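Local coordinates for Ycf54 protein (Thermosynechococcus elongatus, PDB 3HZE) that probably assists the magnesium-protoporphyrin IX monomethyl ester cyclase step of chlorophyll biosynthesis, at residues K12-T15 and P19-E22; P52-Q57 and E94-P99; A66-I69 and F75-W78. All coordinates share one frame; numbering follows the deposited sequence.

Contact 1: residues K12-T15 and P19-E22; sequences KFLT and PLEE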
# COMPACT_ATOMS: atom_id res chain seq x y z
N LYS A 12 -12.91 -2.42 0.65
CA LYS A 12 -13.87 -3.49 0.89
C LYS A 12 -13.13 -4.83 0.98
O LYS A 12 -13.33 -5.59 1.93
CB LYS A 12 -14.90 -3.53 -0.26
CG LYS A 12 -16.01 -4.55 -0.06
CD LYS A 12 -16.88 -4.65 -1.31
CE LYS A 12 -17.97 -5.71 -1.16
NZ LYS A 12 -18.97 -5.33 -0.12
N PHE A 13 -12.27 -5.10 0.01
CA PHE A 13 -11.52 -6.35 0.02
C PHE A 13 -10.58 -6.43 1.23
O PHE A 13 -10.44 -7.49 1.84
CB PHE A 13 -10.71 -6.50 -1.28
CG PHE A 13 -9.77 -7.68 -1.29
CD1 PHE A 13 -8.41 -7.50 -1.03
CD2 PHE A 13 -10.24 -8.96 -1.55
CE1 PHE A 13 -7.54 -8.59 -1.03
CE2 PHE A 13 -9.37 -10.06 -1.55
CZ PHE A 13 -8.02 -9.87 -1.30
N LEU A 14 -9.95 -5.31 1.56
CA LEU A 14 -9.02 -5.24 2.69
C LEU A 14 -9.68 -5.16 4.07
O LEU A 14 -9.00 -4.98 5.08
CB LEU A 14 -8.08 -4.04 2.51
CG LEU A 14 -7.13 -4.11 1.31
CD1 LEU A 14 -6.36 -2.80 1.16
CD2 LEU A 14 -6.17 -5.28 1.50
N THR A 15 -11.01 -5.26 4.11
CA THR A 15 -11.71 -5.22 5.39
C THR A 15 -12.66 -6.42 5.53
O THR A 15 -12.85 -6.93 6.64
CB THR A 15 -12.52 -3.90 5.57
OG1 THR A 15 -13.44 -3.74 4.49
CG2 THR A 15 -11.58 -2.69 5.60
N PRO A 19 -8.08 -8.60 5.97
CA PRO A 19 -7.64 -7.51 6.85
C PRO A 19 -6.14 -7.66 7.11
O PRO A 19 -5.66 -8.76 7.39
CB PRO A 19 -8.50 -7.71 8.10
CG PRO A 19 -8.76 -9.22 8.11
CD PRO A 19 -9.07 -9.46 6.65
N LEU A 20 -5.39 -6.56 7.02
CA LEU A 20 -3.94 -6.61 7.22
C LEU A 20 -3.45 -6.06 8.56
O LEU A 20 -2.25 -5.94 8.81
CB LEU A 20 -3.25 -5.85 6.08
CG LEU A 20 -3.43 -6.48 4.69
CD1 LEU A 20 -2.79 -5.59 3.63
CD2 LEU A 20 -2.78 -7.85 4.69
N GLU A 21 -4.41 -5.72 9.40
CA GLU A 21 -4.18 -5.18 10.73
C GLU A 21 -3.06 -5.89 11.50
O GLU A 21 -2.08 -5.26 11.92
CB GLU A 21 -5.48 -5.32 11.50
CG GLU A 21 -5.78 -4.27 12.48
CD GLU A 21 -7.09 -4.55 13.19
OE1 GLU A 21 -8.12 -4.73 12.49
OE2 GLU A 21 -7.07 -4.61 14.43
N GLU A 22 -3.24 -7.19 11.70
CA GLU A 22 -2.28 -8.00 12.44
C GLU A 22 -0.97 -8.18 11.68
O GLU A 22 0.08 -8.27 12.28
CB GLU A 22 -2.92 -9.35 12.81
CG GLU A 22 -1.96 -10.31 13.52
CD GLU A 22 -2.62 -11.12 14.64
OE1 GLU A 22 -1.95 -12.00 15.23
OE2 GLU A 22 -3.81 -10.87 14.96
O HOH W 1 -6.37 -4.21 6.00

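Contact 2: residues P52-Q57 and E94-P99; sequences PQFAEQ and EEVPNP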
# COMPACT_ATOMS: atom_id res chain seq x y z
N PRO A 52 -1.61 10.64 -13.81
CA PRO A 52 -1.78 10.04 -15.14
C PRO A 52 -1.17 8.66 -15.34
O PRO A 52 -1.81 7.77 -15.91
CB PRO A 52 -1.18 11.09 -16.07
CG PRO A 52 -1.51 12.37 -15.37
CD PRO A 52 -1.15 12.03 -13.93
N GLN A 53 0.06 8.46 -14.88
CA GLN A 53 0.73 7.18 -15.06
C GLN A 53 0.05 5.99 -14.38
O GLN A 53 0.42 4.84 -14.61
CB GLN A 53 2.19 7.28 -14.59
CG GLN A 53 2.39 7.90 -13.21
CD GLN A 53 2.75 9.39 -13.26
OE1 GLN A 53 2.00 10.21 -13.79
NE2 GLN A 53 3.90 9.73 -12.70
N PHE A 54 -0.96 6.26 -13.56
CA PHE A 54 -1.66 5.19 -12.85
C PHE A 54 -3.12 5.07 -13.29
O PHE A 54 -3.92 4.41 -12.64
CB PHE A 54 -1.58 5.44 -11.35
CG PHE A 54 -0.17 5.55 -10.83
CD1 PHE A 54 0.63 4.42 -10.72
CD2 PHE A 54 0.37 6.79 -10.50
CE1 PHE A 54 1.96 4.53 -10.28
CE2 PHE A 54 1.69 6.90 -10.06
CZ PHE A 54 2.48 5.77 -9.95
N ALA A 55 -3.45 5.72 -14.41
CA ALA A 55 -4.81 5.72 -14.94
C ALA A 55 -5.44 4.34 -15.12
O ALA A 55 -6.64 4.16 -14.87
CB ALA A 55 -4.84 6.47 -16.27
N GLU A 56 -4.66 3.37 -15.57
CA GLU A 56 -5.17 2.03 -15.81
C GLU A 56 -5.55 1.33 -14.50
O GLU A 56 -6.64 0.76 -14.38
CB GLU A 56 -4.13 1.20 -16.57
CG GLU A 56 -4.72 0.12 -17.46
CD GLU A 56 -5.46 -0.95 -16.67
OE1 GLU A 56 -4.82 -1.61 -15.83
OE2 GLU A 56 -6.68 -1.12 -16.90
N GLN A 57 -4.67 1.40 -13.51
CA GLN A 57 -4.94 0.76 -12.23
C GLN A 57 -6.09 1.44 -11.50
O GLN A 57 -6.86 0.79 -10.80
CB GLN A 57 -3.69 0.75 -11.36
CG GLN A 57 -2.54 -0.03 -11.98
CD GLN A 57 -1.53 -0.49 -10.95
OE1 GLN A 57 -1.14 0.26 -10.06
NE2 GLN A 57 -1.08 -1.74 -11.07
N GLU A 94 10.92 10.61 -7.94
CA GLU A 94 10.85 11.62 -8.99
C GLU A 94 9.53 11.58 -9.73
O GLU A 94 9.15 12.54 -10.40
CB GLU A 94 12.02 11.48 -9.98
CG GLU A 94 12.83 10.20 -9.91
CD GLU A 94 13.65 10.07 -8.63
OE1 GLU A 94 14.27 11.07 -8.21
OE2 GLU A 94 13.67 8.97 -8.05
N GLU A 95 8.81 10.46 -9.61
CA GLU A 95 7.51 10.32 -10.28
C GLU A 95 6.35 10.78 -9.39
O GLU A 95 5.32 11.22 -9.90
CB GLU A 95 7.29 8.86 -10.71
CG GLU A 95 8.10 8.44 -11.93
CD GLU A 95 8.00 6.95 -12.23
OE1 GLU A 95 8.34 6.55 -13.36
OE2 GLU A 95 7.60 6.18 -11.33
N VAL A 96 6.52 10.67 -8.08
CA VAL A 96 5.49 11.06 -7.12
C VAL A 96 6.14 11.88 -6.01
O VAL A 96 6.92 11.34 -5.22
CB VAL A 96 4.81 9.81 -6.51
CG1 VAL A 96 3.67 10.21 -5.58
CG2 VAL A 96 4.30 8.90 -7.61
N PRO A 97 5.83 13.18 -5.92
CA PRO A 97 6.38 14.10 -4.92
C PRO A 97 6.21 13.71 -3.45
O PRO A 97 7.15 13.83 -2.65
CB PRO A 97 5.69 15.42 -5.25
CG PRO A 97 4.37 14.98 -5.78
CD PRO A 97 4.75 13.84 -6.68
N ASN A 98 5.01 13.27 -3.09
CA ASN A 98 4.72 12.84 -1.72
C ASN A 98 4.21 11.41 -1.84
O ASN A 98 3.00 11.17 -1.89
CB ASN A 98 3.67 13.76 -1.08
CG ASN A 98 4.15 15.19 -0.93
OD1 ASN A 98 3.82 16.06 -1.75
ND2 ASN A 98 4.93 15.45 0.11
N PRO A 99 5.13 10.44 -1.91
CA PRO A 99 4.83 9.01 -2.04
C PRO A 99 3.73 8.45 -1.14
O PRO A 99 2.89 7.68 -1.60
CB PRO A 99 6.18 8.35 -1.77
CG PRO A 99 7.15 9.35 -2.34
CD PRO A 99 6.59 10.65 -1.80

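Contact 3: residues A66-I69 and F75-W78; sequences AAII and FIQW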
# COMPACT_ATOMS: atom_id res chain seq x y z
N ALA A 66 -7.19 1.45 -1.17
CA ALA A 66 -6.10 1.70 -0.25
C ALA A 66 -4.86 0.99 -0.79
O ALA A 66 -4.96 -0.03 -1.46
CB ALA A 66 -6.43 1.17 1.14
N ALA A 67 -3.70 1.55 -0.49
CA ALA A 67 -2.47 0.94 -0.93
C ALA A 67 -1.59 0.61 0.26
O ALA A 67 -1.68 1.25 1.30
CB ALA A 67 -1.71 1.90 -1.86
N ILE A 68 -0.77 -0.42 0.11
CA ILE A 68 0.20 -0.75 1.14
C ILE A 68 1.48 -0.47 0.37
O ILE A 68 1.73 -1.09 -0.66
CB ILE A 68 0.15 -2.22 1.58
CG1 ILE A 68 -1.06 -2.46 2.49
CG2 ILE A 68 1.41 -2.57 2.37
CD1 ILE A 68 -2.40 -2.40 1.80
N ILE A 69 2.26 0.50 0.85
CA ILE A 69 3.48 0.89 0.17
C ILE A 69 4.71 0.55 1.01
O ILE A 69 4.67 0.66 2.24
CB ILE A 69 3.44 2.40 -0.13
CG1 ILE A 69 2.16 2.73 -0.89
CG2 ILE A 69 4.66 2.82 -0.95
CD1 ILE A 69 1.93 4.22 -1.11
N PHE A 75 8.52 -7.71 0.52
CA PHE A 75 7.35 -7.66 1.39
C PHE A 75 6.10 -7.48 0.53
O PHE A 75 5.07 -8.09 0.79
CB PHE A 75 7.48 -6.49 2.38
CG PHE A 75 6.26 -6.29 3.22
CD1 PHE A 75 5.75 -7.32 4.01
CD2 PHE A 75 5.60 -5.06 3.21
CE1 PHE A 75 4.60 -7.13 4.78
CE2 PHE A 75 4.45 -4.86 3.99
CZ PHE A 75 3.95 -5.89 4.77
N ILE A 76 6.21 -6.63 -0.48
CA ILE A 76 5.09 -6.37 -1.38
C ILE A 76 4.79 -7.61 -2.21
O ILE A 76 3.63 -7.95 -2.42
CB ILE A 76 5.40 -5.16 -2.30
CG1 ILE A 76 5.53 -3.89 -1.45
CG2 ILE A 76 4.32 -4.99 -3.35
CD1 ILE A 76 4.26 -3.57 -0.62
N GLN A 77 5.84 -8.29 -2.68
CA GLN A 77 5.64 -9.50 -3.46
C GLN A 77 4.98 -10.55 -2.57
O GLN A 77 4.16 -11.34 -3.02
CB GLN A 77 6.97 -10.04 -4.00
CG GLN A 77 7.71 -9.08 -4.91
CD GLN A 77 9.07 -9.61 -5.35
OE1 GLN A 77 9.84 -10.12 -4.52
NE2 GLN A 77 9.37 -9.49 -6.64
N TRP A 78 5.35 -10.57 -1.29
CA TRP A 78 4.77 -11.52 -0.36
C TRP A 78 3.27 -11.24 -0.20
O TRP A 78 2.45 -12.16 -0.19
CB TRP A 78 5.48 -11.42 0.99
CG TRP A 78 4.85 -12.26 2.05
CD1 TRP A 78 5.03 -13.60 2.26
CD2 TRP A 78 3.93 -11.82 3.05
NE1 TRP A 78 4.26 -14.02 3.33
CE2 TRP A 78 3.58 -12.94 3.83
CE3 TRP A 78 3.35 -10.57 3.36
CZ2 TRP A 78 2.69 -12.86 4.91
CZ3 TRP A 78 2.47 -10.49 4.43
CH2 TRP A 78 2.14 -11.63 5.19

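Contact 1: residues K12-T15 and P19-E22
Leu14, Pro19 and Leu20 meet in the connection that leads from strand 3-10 through the short helix 13-16 into the long helix 21-34. On the inner side the two leucines touch through one methyl each: CD2 of Leu14 lies 4.0 Å from CD1 of Leu20, and the side chains run obliquely past one another. In both, CG is anti to the carbonyl carbon (chi1 -65°). This same torsion swings the ends of the two side chains inward, although neither CB is aimed at the opposite segment. Strand 65-70 and helix 73-83 close over the pair, Ile68 and Leu83 each packing against both leucines. The element thus belongs to the first crossover of an arrangement consistent with the ferredoxin-like beta-alpha-beta-beta-alpha-beta fold, and its apolar side packs on strand 65-70 and helix 73-83.

Toward the surface the contact becomes polar and turns on one backbone carbonyl. Leu14 O accepts a CA-H...O contact from Pro19, with O and CA 3.4 Å apart and an angle of 157° at the hydrogen. It also accepts a hydrogen bond of 2.9 Å from a water molecule, which in turn receives Leu20 N at 2.7 Å. Leu14 O and Leu20 N are themselves 4.4 Å apart, too far for a direct bond, and the water spans the gap between helix 13-16 and the residue just before helix 21-34. Behind Leu14 the helical turn is tied by Thr15 N to Lys12 O at 3.2 Å, while Thr15 OG1 bonds back to the carbonyl of Lys11. Salt bridges from Lys12 to Glu16 and from Glu21 to Arg25 lie along the outer surface of the two helices.

Contact 2: residues P52-Q57 and E94-P99
Phe54 and Val96 form a small apolar contact between the turn that leads into helix 55-60 and the irregular segment following strand 87-92, with Gln53 and Glu95 at its exposed margin. CG2 of Val96 approaches the rim of the Phe54 ring near the ring plane, 4.1 Å from CE2. Phe48 packs edge-to-face with Phe54 and also touches Val96, joining the two residues into one cluster. Phe54 in addition reaches Tyr6 of strand 3-10. The cluster therefore lies on the sheet face turned away from helices 21-34 and 73-83, the face left uncovered by the two long helices of a ferredoxin-like topology and here partly occupied by helix 55-60 and its flanking loops. Outside it, the Gln53 chain starts with CG between the backbone N and the carbonyl carbon (chi1 49°) and bends at chi2. Its NE2 thereby ends 4.0 Å from Glu95 CB, with the amide plane turned 80° from the Glu95 carboxylate. That carboxylate looks elsewhere, OE2 accepting a bond from Thr92 N, while Glu95 O is hydrogen-bonded by Gln51 NE2. The turn before the helix is fixed by Ala55 N to Pro52 O at 3.0 Å.

Contact 3: residues A66-I69 and F75-W78
Ile68, in the middle of strand 65-70, packs against Phe75 and Ile76 of helix 73-83, near the centre of the chain. Its CB points to the helix; chi1 of -76° sets CG1 beside the backbone N and so CG2 anti to it, and it is CG2 that faces the partners, while the CG1-CD1 arm leads off to the side. CG2 stands 4.1 Å from Phe75 CE2, the two side chains crossing at about a right angle, and 4.3 Å from Ile76 CD1. The closest approach is made by that same Ile76 methyl, which rests 3.5 Å from the carbonyl oxygen of Ile68; two successive turns (chi1 -65°, chi2 -58°) fold CD1 toward the strand. Tyr5 and Ile7 of strand 3-10 extend the bed for Ile76, and Phe24 of helix 21-34 packs on Ile68.

Away from this cluster the contact thins quickly. Ile69 directs its side chain to the other sheet face, where it meets Tyr6 and Phe48, and none of its side-chain atoms comes nearer than 6.0 Å to segment 75-78. One turn on from Phe75, Trp78 is exposed and leans on Val23 of helix 21-34, and the ring of Phe75 has a cation-pi partner in Arg27. No hydrogen bond joins strand and helix. The backbone of 66-69 is bonded to the strands on both its flanks, so the helix offers it hydrocarbon alone, and the pairing depends on apolar burial and shape rather than on directional bonds.

Contact 3 is core, all its touching residues being buried, whereas contacts 1 and 2 are partly buried and lie on opposite sides of the chain's centre, their own centres about 24 Å apart. Contacts 1 and 3 share the helix-covered face of the sheet and touch directly, with Leu20 CD1 3.7 Å from Ile68 CD1 and Leu14 CD1 4.0 Å from Ala66 CB. Contact 2 serves the other face and reaches contact 3 through Pro99 O, 3.6 Å from Ile69 CD1. Strand 65-70 thus stands between the two. Apolar packing runs through all three; contact 1 adds an outer water bridge and contact 2 a polar margin of Gln53 and Glu95, contact 3 neither.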